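Local coordinates for putative cell wall hydrolase phosphatase-associated protein (Clostridioides difficile, PDB 7CFL) that probably cleaves peptide bonds in bacterial cell-wall peptidoglycan as the cysteine-peptidase (NlpC/P60) catalytic domain of an autolysin, at residues G79-F84 and V97-G102. Numbering follows the deposited sequence.
Sequences GDLVFF and VGIYIG
The ring of Phe83 and the side chain of Val97 rise together from neighbouring strands, and CG2 of Val97 comes obliquely to the ring at CE1, a close 3.2 Å. CG2 of Val97 stands anti to the Val97 N, which directs this methyl to the ring, while Phe83 chi1 of -58° holds CG anti to the carbonyl carbon. The Tyr100 ring takes Gly102 N of its own strand over one face, near the rim; its OH bonds to Gly104 N in the following turn. CG1 of Val82 approaches this ring obliquely but sits closest to Tyr100 CB, at 4.1 Å. Leu81 continues the row of Phe83, its CD2 3.9 Å from Ile99 CG1, and CG2 of Ile99 touches the CA of Gly79.

Between the two layers of side chains the backbones pair antiparallel. Val82 and Gly98 form a hydrogen-bonded pair, with Val82 N to Gly98 O at 2.9 Å and Gly98 N to Val82 O at 3.0 Å. Tyr100 N reaches Asp80 O in a bond with an N-H...O angle of 160°, and Gly79 N extends the ladder to Tyr100 O at 2.8 Å. Gly98 carries no side chain, and CG2 of Val82 lies over its carbonyl. Asp80 OD2 accepts a hydrogen bond from Arg77 N and forms a salt bridge with Arg136.

Leu81, Phe83, Val97 and Ile99 face helices 41-53 and 61-64, whereas Val82 contacts Met106 on the other face. The paired strands form a beta hairpin in the middle of the antiparallel sheet, packed against helices as in the papain-like alpha/beta fold of NlpC/P60 peptidases.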
loop_
_atom_site.group_PDB
_atom_site.type_symbol
_atom_site.label_atom_id
_atom_site.label_comp_id
_atom_site.label_asym_id
_atom_site.label_seq_id
_atom_site.Cartn_x
_atom_site.Cartn_y
_atom_site.Cartn_z
ATOM N N GLY A 79 -8.825 -3.801 -1.163
ATOM C CA GLY A 79 -8.745 -2.465 -1.777
ATOM C C GLY A 79 -8.478 -1.364 -0.764
ATOM O O GLY A 79 -8.186 -0.248 -1.178
ATOM N N ASP A 80 -8.594 -1.624 0.534
ATOM C CA ASP A 80 -8.206 -0.647 1.572
ATOM C C ASP A 80 -6.694 -0.413 1.506
ATOM O O ASP A 80 -5.966 -1.318 1.223
ATOM C CB ASP A 80 -8.624 -1.096 2.980
ATOM C CG ASP A 80 -10.113 -1.151 3.181
ATOM O OD1 ASP A 80 -10.843 -0.482 2.409
ATOM O OD2 ASP A 80 -10.509 -1.806 4.183
ATOM N N LEU A 81 -6.262 0.794 1.800
ATOM C CA LEU A 81 -4.843 1.130 1.972
ATOM C C LEU A 81 -4.458 0.872 3.421
ATOM O O LEU A 81 -5.224 1.280 4.322
ATOM C CB LEU A 81 -4.610 2.594 1.567
ATOM C CG LEU A 81 -4.957 2.920 0.122
ATOM C CD1 LEU A 81 -4.697 4.379 -0.191
ATOM C CD2 LEU A 81 -4.189 2.038 -0.837
ATOM N N VAL A 82 -3.307 0.231 3.636
ATOM C CA VAL A 82 -2.800 -0.066 5.001
ATOM C C VAL A 82 -1.471 0.660 5.157
ATOM O O VAL A 82 -0.688 0.669 4.186
ATOM C CB VAL A 82 -2.688 -1.582 5.249
ATOM C CG1 VAL A 82 -4.062 -2.194 5.505
ATOM C CG2 VAL A 82 -1.905 -2.294 4.148
ATOM N N PHE A 83 -1.246 1.309 6.287
ATOM C CA PHE A 83 -0.098 2.231 6.525
ATOM C C PHE A 83 0.782 1.718 7.683
ATOM O O PHE A 83 0.338 1.185 8.712
ATOM C CB PHE A 83 -0.604 3.648 6.791
ATOM C CG PHE A 83 -1.427 4.192 5.662
ATOM C CD1 PHE A 83 -0.762 4.681 4.531
ATOM C CD2 PHE A 83 -2.809 4.069 5.594
ATOM C CE1 PHE A 83 -1.474 5.123 3.432
ATOM C CE2 PHE A 83 -3.520 4.523 4.490
ATOM C CZ PHE A 83 -2.843 5.022 3.392
ATOM N N PHE A 84 2.083 1.929 7.570
ATOM C CA PHE A 84 3.110 1.474 8.534
ATOM C C PHE A 84 4.126 2.575 8.802
ATOM O O PHE A 84 4.326 3.453 7.945
ATOM C CB PHE A 84 3.810 0.217 8.034
ATOM C CG PHE A 84 2.859 -0.862 7.601
ATOM C CD1 PHE A 84 2.477 -1.874 8.475
ATOM C CD2 PHE A 84 2.263 -0.794 6.354
ATOM C CE1 PHE A 84 1.590 -2.849 8.049
ATOM C CE2 PHE A 84 1.375 -1.764 5.939
ATOM C CZ PHE A 84 1.024 -2.777 6.796
ATOM N N VAL A 97 3.097 2.048 2.729
ATOM C CA VAL A 97 1.670 1.803 2.387
ATOM C C VAL A 97 1.624 0.595 1.461
ATOM O O VAL A 97 2.502 0.468 0.561
ATOM C CB VAL A 97 1.012 3.035 1.726
ATOM C CG1 VAL A 97 1.721 3.497 0.447
ATOM C CG2 VAL A 97 -0.443 2.819 1.401
ATOM N N GLY A 98 0.576 -0.188 1.597
ATOM C CA GLY A 98 0.219 -1.324 0.745
ATOM C C GLY A 98 -1.270 -1.336 0.506
ATOM O O GLY A 98 -1.997 -0.552 1.171
ATOM N N ILE A 99 -1.711 -2.169 -0.421
ATOM C CA ILE A 99 -3.145 -2.360 -0.763
ATOM C C ILE A 99 -3.551 -3.687 -0.155
ATOM O O ILE A 99 -2.967 -4.710 -0.476
ATOM C CB ILE A 99 -3.414 -2.333 -2.283
ATOM C CG1 ILE A 99 -2.928 -1.027 -2.912
ATOM C CG2 ILE A 99 -4.874 -2.613 -2.589
ATOM C CD1 ILE A 99 -2.941 -1.016 -4.427
ATOM N N TYR A 100 -4.488 -3.640 0.777
ATOM C CA TYR A 100 -4.994 -4.890 1.380
ATOM C C TYR A 100 -5.722 -5.762 0.339
ATOM O O TYR A 100 -6.588 -5.256 -0.447
ATOM C CB TYR A 100 -5.855 -4.517 2.577
ATOM C CG TYR A 100 -6.208 -5.716 3.417
ATOM C CD1 TYR A 100 -5.256 -6.282 4.249
ATOM C CD2 TYR A 100 -7.457 -6.334 3.329
ATOM C CE1 TYR A 100 -5.561 -7.365 5.077
ATOM C CE2 TYR A 100 -7.753 -7.443 4.117
ATOM C CZ TYR A 100 -6.796 -7.979 4.960
ATOM O OH TYR A 100 -7.064 -9.092 5.719
ATOM N N ILE A 101 -5.441 -7.073 0.381
ATOM C CA ILE A 101 -6.082 -8.059 -0.535
ATOM C C ILE A 101 -6.976 -8.983 0.285
ATOM O O ILE A 101 -8.198 -9.087 -0.032
ATOM C CB ILE A 101 -5.061 -8.709 -1.510
ATOM C CG1 ILE A 101 -3.922 -9.516 -0.886
ATOM C CG2 ILE A 101 -4.473 -7.598 -2.360
ATOM C CD1 ILE A 101 -2.795 -9.828 -1.873
ATOM N N GLY A 102 -6.465 -9.529 1.365
ATOM C CA GLY A 102 -7.312 -10.333 2.267
ATOM C C GLY A 102 -6.482 -11.401 2.912
ATOM O O GLY A 102 -5.359 -11.644 2.418
#